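Methylaspartate ammonia-lyase (Citrobacter amalonaticus, PDB 1KKO) catalyses the reversible anti elimination of ammonia from L-threo-3-methylaspartate to give mesaconate, a magnesium-dependent step in glutamate degradation. Local coordinates at residues 195-200 with 237-242; 271-276 with 303-308. All coordinates share one frame; numbering follows the deposited sequence.

Contact 1 (195-200 with 237-242)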
ATOM      1  N   ALA A 195      14.685  -4.563 -10.172  1.00 12.88           N
ATOM      2  CA  ALA A 195      15.325  -5.881 -10.071  1.00 13.75           C
ATOM      3  C   ALA A 195      16.350  -6.076  -8.970  1.00 13.98           C
ATOM      4  O   ALA A 195      16.883  -7.176  -8.832  1.00 14.60           O
ATOM      5  CB  ALA A 195      15.903  -6.289 -11.415  1.00 13.80           C
ATOM      6  N   LEU A 196      16.639  -5.028  -8.207  1.00 13.84           N
ATOM      7  CA  LEU A 196      17.507  -5.116  -7.027  1.00 14.37           C
ATOM      8  C   LEU A 196      18.736  -5.986  -7.296  1.00 14.80           C
ATOM      9  O   LEU A 196      18.966  -6.995  -6.627  1.00 15.41           O
ATOM     10  CB  LEU A 196      16.710  -5.647  -5.834  1.00 14.82           C
ATOM     11  CG  LEU A 196      17.358  -5.509  -4.456  1.00 16.24           C
ATOM     12  CD1 LEU A 196      17.658  -4.087  -4.093  1.00 18.29           C
ATOM     13  CD2 LEU A 196      16.434  -6.129  -3.427  1.00 17.09           C
ATOM     14  N   ILE A 197      19.521  -5.590  -8.291  1.00 15.35           N
ATOM     15  CA  ILE A 197      20.724  -6.333  -8.644  1.00 15.49           C
ATOM     16  C   ILE A 197      21.820  -5.824  -7.709  1.00 16.10           C
ATOM     17  O   ILE A 197      22.589  -4.934  -8.047  1.00 16.30           O
ATOM     18  CB  ILE A 197      21.048  -6.112 -10.131  1.00 15.39           C
ATOM     19  CG1 ILE A 197      19.878  -6.576 -11.010  1.00 15.53           C
ATOM     20  CG2 ILE A 197      22.348  -6.798 -10.519  1.00 16.02           C
ATOM     21  CD1 ILE A 197      19.616  -8.071 -10.975  1.00 15.96           C
ATOM     22  N   ASN A 198      21.876  -6.393  -6.511  1.00 16.97           N
ATOM     23  CA  ASN A 198      22.742  -5.858  -5.470  1.00 17.75           C
ATOM     24  C   ASN A 198      23.819  -6.830  -4.964  1.00 18.29           C
ATOM     25  O   ASN A 198      24.405  -6.594  -3.904  1.00 19.82           O
ATOM     26  CB  ASN A 198      21.898  -5.351  -4.295  1.00 18.17           C
ATOM     27  CG  ASN A 198      21.158  -6.469  -3.584  1.00 18.17           C
ATOM     28  OD1 ASN A 198      21.255  -7.625  -3.974  1.00 18.41           O
ATOM     29  ND2 ASN A 198      20.402  -6.119  -2.551  1.00 18.90           N
ATOM     30  N   ASN A 199      24.036  -7.901  -5.728  1.00 18.66           N
ATOM     31  CA  ASN A 199      25.030  -8.941  -5.425  1.00 19.80           C
ATOM     32  C   ASN A 199      25.787  -9.273  -6.693  1.00 19.91           C
ATOM     33  O   ASN A 199      25.178  -9.485  -7.733  1.00 20.14           O
ATOM     34  CB  ASN A 199      24.377 -10.235  -4.889  1.00 20.46           C
ATOM     35  CG  ASN A 199      25.391 -11.318  -4.601  1.00 22.14           C
ATOM     36  OD1 ASN A 199      25.800 -12.069  -5.492  1.00 24.30           O
ATOM     37  ND2 ASN A 199      25.828 -11.393  -3.346  1.00 23.42           N
ATOM     38  N   VAL A 200      27.113  -9.360  -6.600  1.00 19.47           N
ATOM     39  CA  VAL A 200      27.911  -9.721  -7.763  1.00 20.14           C
ATOM     40  C   VAL A 200      27.765 -11.188  -8.187  1.00 21.47           C
ATOM     41  O   VAL A 200      27.438 -11.473  -9.327  1.00 22.03           O
ATOM     42  CB  VAL A 200      29.401  -9.422  -7.535  1.00 19.59           C
ATOM     43  CG1 VAL A 200      30.224 -10.013  -8.662  1.00 20.62           C
ATOM     44  CG2 VAL A 200      29.641  -7.921  -7.434  1.00 18.04           C
ATOM     45  N   ILE A 237      17.002  -0.796 -14.513  1.00 12.50           N
ATOM     46  CA  ILE A 237      17.544  -1.761 -13.576  1.00 12.94           C
ATOM     47  C   ILE A 237      18.613  -1.092 -12.729  1.00 12.79           C
ATOM     48  O   ILE A 237      19.469  -0.387 -13.249  1.00 12.87           O
ATOM     49  CB  ILE A 237      18.123  -2.963 -14.353  1.00 13.24           C
ATOM     50  CG1 ILE A 237      16.987  -3.717 -15.065  1.00 14.28           C
ATOM     51  CG2 ILE A 237      18.913  -3.882 -13.422  1.00 14.10           C
ATOM     52  CD1 ILE A 237      17.452  -4.742 -16.098  1.00 16.01           C
ATOM     53  N   ASP A 238      18.528  -1.296 -11.414  1.00 12.76           N
ATOM     54  CA  ASP A 238      19.458  -0.713 -10.451  1.00 13.15           C
ATOM     55  C   ASP A 238      20.450  -1.782 -10.027  1.00 13.38           C
ATOM     56  O   ASP A 238      20.067  -2.847  -9.510  1.00 13.55           O
ATOM     57  CB  ASP A 238      18.689  -0.209  -9.228  1.00 13.78           C
ATOM     58  CG  ASP A 238      19.526   0.653  -8.287  1.00 15.07           C
ATOM     59  OD1 ASP A 238      20.791   0.687  -8.361  1.00 16.17           O
ATOM     60  OD2 ASP A 238      18.940   1.341  -7.410  1.00 17.78           O
ATOM     61  N   VAL A 239      21.728  -1.487 -10.236  1.00 13.46           N
ATOM     62  CA  VAL A 239      22.787  -2.455  -9.971  1.00 13.90           C
ATOM     63  C   VAL A 239      23.673  -2.150  -8.770  1.00 14.03           C
ATOM     64  O   VAL A 239      24.661  -2.842  -8.546  1.00 14.25           O
ATOM     65  CB  VAL A 239      23.636  -2.695 -11.220  1.00 13.96           C
ATOM     66  CG1 VAL A 239      22.750  -3.107 -12.381  1.00 14.51           C
ATOM     67  CG2 VAL A 239      24.434  -1.453 -11.590  1.00 14.45           C
ATOM     68  N   TYR A 240      23.340  -1.131  -7.990  1.00 14.73           N
ATOM     69  CA  TYR A 240      24.001  -0.917  -6.702  1.00 15.28           C
ATOM     70  C   TYR A 240      25.514  -0.983  -6.752  1.00 15.40           C
ATOM     71  O   TYR A 240      26.150  -1.551  -5.855  1.00 16.17           O
ATOM     72  CB  TYR A 240      23.458  -1.920  -5.672  1.00 15.89           C
ATOM     73  CG  TYR A 240      22.038  -1.589  -5.335  1.00 16.74           C
ATOM     74  CD1 TYR A 240      21.003  -2.089  -6.099  1.00 17.42           C
ATOM     75  CD2 TYR A 240      21.733  -0.722  -4.302  1.00 17.77           C
ATOM     76  CE1 TYR A 240      19.695  -1.770  -5.829  1.00 17.69           C
ATOM     77  CE2 TYR A 240      20.418  -0.394  -4.014  1.00 17.96           C
ATOM     78  CZ  TYR A 240      19.409  -0.919  -4.789  1.00 17.88           C
ATOM     79  OH  TYR A 240      18.098  -0.594  -4.524  1.00 19.39           O
ATOM     80  N   GLY A 241      26.088  -0.362  -7.776  1.00 15.28           N
ATOM     81  CA  GLY A 241      27.530  -0.275  -7.924  1.00 15.24           C
ATOM     82  C   GLY A 241      28.230  -1.553  -8.325  1.00 15.24           C
ATOM     83  O   GLY A 241      29.460  -1.560  -8.445  1.00 15.66           O
ATOM     84  N   THR A 242      27.485  -2.625  -8.575  1.00 15.27           N
ATOM     85  CA  THR A 242      28.136  -3.920  -8.814  1.00 15.27           C
ATOM     86  C   THR A 242      28.921  -3.989 -10.113  1.00 15.44           C
ATOM     87  O   THR A 242      29.900  -4.726 -10.193  1.00 15.68           O
ATOM     88  CB  THR A 242      27.145  -5.097  -8.727  1.00 15.41           C
ATOM     89  OG1 THR A 242      26.059  -4.883  -9.635  1.00 16.12           O
ATOM     90  CG2 THR A 242      26.528  -5.197  -7.328  1.00 16.09           C
TER
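Leu196 and Tyr240 meet where two loops leave neighbouring strands of a TIM barrel at their C-terminal ends, the rim on which enzymes of the enolase superfamily build their active sites. The leucine starts out away from 237-242, yet a chi2 of 59° brings CD1 back to the tyrosine, where it lies oblique to the ring, 3.5 Å from Tyr240 CE1 and about as close to the hydroxyl. Asn198 CB also approaches the ring obliquely, 3.8 Å from Tyr240 CD1, whereas Ile197 O sits at the ring edge, near its plane. Over one face, toward the rim, stands Asp238 OD1, 3.6 Å above the plane. The same oxygen accepts a hydrogen bond from the backbone N of Tyr240 in an Asx turn, reached on its anti side and 34° out of the carboxylate plane. Asp238 is a magnesium ligand, so this bond ties the tyrosine backbone to the metal site; at the far end of the ring OH is hydrogen-bonded to NE2 of His194, assigned as the transition-state stabiliser.

Next to the aromatic group the backbones meet directly. Ile197 N donates to Asp238 O at 3.1 Å, nearly in line with the carbonyl (C=O...N angle 172°) but bent at the hydrogen, while the CG1 branch of Ile197 packs 3.7 Å from Ile237 CG2. Two acceptors crowd together: Ile197 O lies 3.0 Å from Val239 O, but it is also met by the CA-H of Val239. Thr242, closing the type I' turn from Val239, rests CG2 against the backbone of Asn198 and Asn199, and its CB meets Val200 CG2. Val239 O is gripped twice, by Thr242 N and by Thr242 OG1, the latter 2.7 Å away and lying on a lone pair in the carbonyl plane.

Contact 2 (271-276 with 303-308)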
ATOM      1  N   TYR A 271      17.792   1.634 -19.170  1.00 13.49           N
ATOM      2  CA  TYR A 271      18.454   2.500 -18.216  1.00 13.20           C
ATOM      3  C   TYR A 271      19.113   1.639 -17.144  1.00 12.89           C
ATOM      4  O   TYR A 271      18.489   0.695 -16.638  1.00 13.13           O
ATOM      5  CB  TYR A 271      17.439   3.393 -17.520  1.00 13.11           C
ATOM      6  CG  TYR A 271      16.929   4.563 -18.322  1.00 12.30           C
ATOM      7  CD1 TYR A 271      16.083   4.381 -19.401  1.00 12.42           C
ATOM      8  CD2 TYR A 271      17.284   5.856 -17.988  1.00 11.58           C
ATOM      9  CE1 TYR A 271      15.612   5.465 -20.141  1.00 12.55           C
ATOM     10  CE2 TYR A 271      16.794   6.952 -18.699  1.00 13.21           C
ATOM     11  CZ  TYR A 271      15.959   6.745 -19.768  1.00 12.38           C
ATOM     12  OH  TYR A 271      15.476   7.832 -20.474  1.00 13.61           O
ATOM     13  N   ILE A 272      20.355   1.974 -16.796  1.00 13.06           N
ATOM     14  CA  ILE A 272      21.064   1.296 -15.719  1.00 13.22           C
ATOM     15  C   ILE A 272      21.369   2.312 -14.630  1.00 12.43           C
ATOM     16  O   ILE A 272      22.065   3.292 -14.864  1.00 13.46           O
ATOM     17  CB  ILE A 272      22.376   0.662 -16.223  1.00 14.02           C
ATOM     18  CG1 ILE A 272      22.103  -0.409 -17.284  1.00 15.50           C
ATOM     19  CG2 ILE A 272      23.179   0.090 -15.041  1.00 15.00           C
ATOM     20  CD1 ILE A 272      21.310  -1.616 -16.809  1.00 15.42           C
ATOM     21  N   GLU A 273      20.802   2.084 -13.452  1.00 12.40           N
ATOM     22  CA  GLU A 273      20.990   2.976 -12.317  1.00 12.43           C
ATOM     23  C   GLU A 273      22.116   2.489 -11.417  1.00 12.72           C
ATOM     24  O   GLU A 273      22.268   1.286 -11.189  1.00 13.49           O
ATOM     25  CB  GLU A 273      19.679   3.115 -11.528  1.00 12.87           C
ATOM     26  CG  GLU A 273      19.778   4.068 -10.345  1.00 13.25           C
ATOM     27  CD  GLU A 273      18.438   4.454  -9.750  1.00 15.59           C
ATOM     28  OE1 GLU A 273      17.414   3.826 -10.067  1.00 15.30           O
ATOM     29  OE2 GLU A 273      18.416   5.396  -8.936  1.00 20.01           O
ATOM     30  N   GLY A 274      22.902   3.433 -10.923  1.00 13.41           N
ATOM     31  CA  GLY A 274      23.982   3.123 -10.009  1.00 14.09           C
ATOM     32  C   GLY A 274      25.023   2.155 -10.542  1.00 14.52           C
ATOM     33  O   GLY A 274      25.360   1.188  -9.880  1.00 14.84           O
ATOM     34  N   PRO A 275      25.569   2.382 -11.727  1.00 14.80           N
ATOM     35  CA  PRO A 275      26.530   1.412 -12.265  1.00 15.01           C
ATOM     36  C   PRO A 275      27.774   1.218 -11.392  1.00 15.20           C
ATOM     37  O   PRO A 275      28.296   0.098 -11.333  1.00 15.74           O
ATOM     38  CB  PRO A 275      26.901   2.012 -13.622  1.00 15.24           C
ATOM     39  CG  PRO A 275      26.597   3.443 -13.501  1.00 15.11           C
ATOM     40  CD  PRO A 275      25.335   3.493 -12.669  1.00 15.06           C
ATOM     41  N   VAL A 276      28.221   2.284 -10.737  1.00 15.23           N
ATOM     42  CA  VAL A 276      29.397   2.245  -9.881  1.00 16.20           C
ATOM     43  C   VAL A 276      29.104   3.018  -8.613  1.00 16.89           C
ATOM     44  O   VAL A 276      28.186   3.835  -8.577  1.00 18.10           O
ATOM     45  CB  VAL A 276      30.597   2.911 -10.587  1.00 16.56           C
ATOM     46  CG1 VAL A 276      30.894   2.222 -11.888  1.00 16.79           C
ATOM     47  CG2 VAL A 276      30.303   4.386 -10.812  1.00 18.01           C
ATOM     48  N   LYS A 303      21.204   4.314 -21.249  1.00 14.97           N
ATOM     49  CA  LYS A 303      21.392   5.478 -20.396  1.00 14.49           C
ATOM     50  C   LYS A 303      21.748   5.079 -18.967  1.00 13.73           C
ATOM     51  O   LYS A 303      21.407   3.991 -18.540  1.00 14.33           O
ATOM     52  CB  LYS A 303      20.124   6.330 -20.407  1.00 14.34           C
ATOM     53  CG  LYS A 303      19.883   7.014 -21.754  1.00 15.76           C
ATOM     54  CD  LYS A 303      18.575   7.773 -21.753  1.00 15.62           C
ATOM     55  CE  LYS A 303      18.308   8.489 -23.056  1.00 16.34           C
ATOM     56  NZ  LYS A 303      16.928   9.043 -23.051  1.00 17.04           N
ATOM     57  N   ILE A 304      22.447   5.955 -18.254  1.00 13.79           N
ATOM     58  CA  ILE A 304      22.768   5.691 -16.847  1.00 13.96           C
ATOM     59  C   ILE A 304      22.126   6.738 -15.940  1.00 13.47           C
ATOM     60  O   ILE A 304      21.897   7.893 -16.326  1.00 13.66           O
ATOM     61  CB  ILE A 304      24.293   5.529 -16.572  1.00 15.15           C
ATOM     62  CG1 ILE A 304      25.072   6.797 -16.915  1.00 15.49           C
ATOM     63  CG2 ILE A 304      24.829   4.299 -17.304  1.00 16.28           C
ATOM     64  CD1 ILE A 304      26.497   6.803 -16.371  1.00 16.25           C
ATOM     65  N   VAL A 305      21.829   6.282 -14.727  1.00 12.79           N
ATOM     66  CA  VAL A 305      21.131   7.062 -13.726  1.00 12.35           C
ATOM     67  C   VAL A 305      21.987   7.200 -12.468  1.00 12.72           C
ATOM     68  O   VAL A 305      22.435   6.198 -11.903  1.00 13.29           O
ATOM     69  CB  VAL A 305      19.811   6.368 -13.326  1.00 12.29           C
ATOM     70  CG1 VAL A 305      18.983   7.280 -12.423  1.00 12.34           C
ATOM     71  CG2 VAL A 305      19.020   5.961 -14.547  1.00 12.66           C
ATOM     72  N   ALA A 306      22.199   8.430 -12.013  1.00 12.86           N
ATOM     73  CA  ALA A 306      22.886   8.681 -10.756  1.00 13.84           C
ATOM     74  C   ALA A 306      21.936   8.446  -9.603  1.00 13.86           C
ATOM     75  O   ALA A 306      20.739   8.689  -9.696  1.00 13.99           O
ATOM     76  CB  ALA A 306      23.404  10.076 -10.706  1.00 14.14           C
ATOM     77  N   ASP A 307      22.482   7.996  -8.488  1.00 14.34           N
ATOM     78  CA  ASP A 307      21.680   7.770  -7.292  1.00 15.17           C
ATOM     79  C   ASP A 307      22.564   7.984  -6.064  1.00 14.84           C
ATOM     80  O   ASP A 307      22.459   9.010  -5.392  1.00 13.60           O
ATOM     81  CB  ASP A 307      21.087   6.369  -7.344  1.00 15.97           C
ATOM     82  CG  ASP A 307      20.305   6.011  -6.113  1.00 18.08           C
ATOM     83  OD1 ASP A 307      19.827   6.907  -5.387  1.00 17.96           O
ATOM     84  OD2 ASP A 307      20.107   4.819  -5.803  1.00 22.23           O
ATOM     85  N   GLU A 308      23.447   7.028  -5.786  1.00 15.55           N
ATOM     86  CA  GLU A 308      24.355   7.141  -4.647  1.00 16.41           C
ATOM     87  C   GLU A 308      25.146   8.453  -4.703  1.00 15.50           C
ATOM     88  O   GLU A 308      25.687   8.822  -5.744  1.00 15.10           O
ATOM     89  CB  GLU A 308      25.347   5.971  -4.622  1.00 18.33           C
ATOM     90  CG  GLU A 308      24.757   4.566  -4.637  1.00 22.11           C
ATOM     91  CD  GLU A 308      24.554   3.983  -6.034  1.00 26.50           C
ATOM     92  OE1 GLU A 308      24.415   4.751  -7.017  1.00 28.98           O
ATOM     93  OE2 GLU A 308      24.531   2.733  -6.147  1.00 29.55           O
TER
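Tyr271 and Lys303 run side by side in the same direction, with Lys303 CB over one face of the phenol, 4.0 Å from its centroid in a CH-pi contact. The extended lysine chain brings NZ within 3.2 Å of Tyr271 OH, to which it donates. Both groups find their main partner in Glu354, whose OE2 forms a salt bridge with Lys303 NZ while OE1 is hydrogen-bonded to Tyr271 OH.

Parallel pairing satisfies the backbone in sequence. Ile272 N gives to Lys303 O at 2.9 Å, and Ile272 O in turn accepts from Val305 N. Gly274 N then donates to Val305 O with a nearly straight N-H...O angle of 174°. On the face shared with Tyr271, Val305 CB lies 3.7 Å from Glu273 CB. Beyond it, Glu273 OE2 and Asp307 OD2 are 3.6 Å apart, their carboxylate planes turned by 58°. His236 NE2 holds Glu273 OE1, and Gln329 NE2 holds OE2. The closeness of these two magnesium ligands is consistent with both reaching a shared magnesium ion at the C-terminal mouth of adjacent strands, in a beta-alpha-beta unit of the enolase-superfamily TIM barrel.

Overall arrangement
Contacts 1 and 2 are consecutive portions of one barrel wall, their centres about 10 Å apart, and strands 234-238 and 270-273 are neighbours in the sheet. The seam continues the parallel pairing, Glu273 N lying 2.8 Å from Ile237 O, and extends past the strand ends, where Gly241 N probably donates to Gly274 O at 2.7 Å. Together they supply all three magnesium-binding carboxylates: Asp238 from contact 1, Glu273 and Asp307 from contact 2. The side chains of Asp238 and Glu273 approach to about 4 Å (nearest atoms). On the same mouth of the barrel lie substrate-binding Gln329 and a sulfate, probably from the crystallisation liquor, about 4 Å from the Tyr240 side chain (nearest atoms).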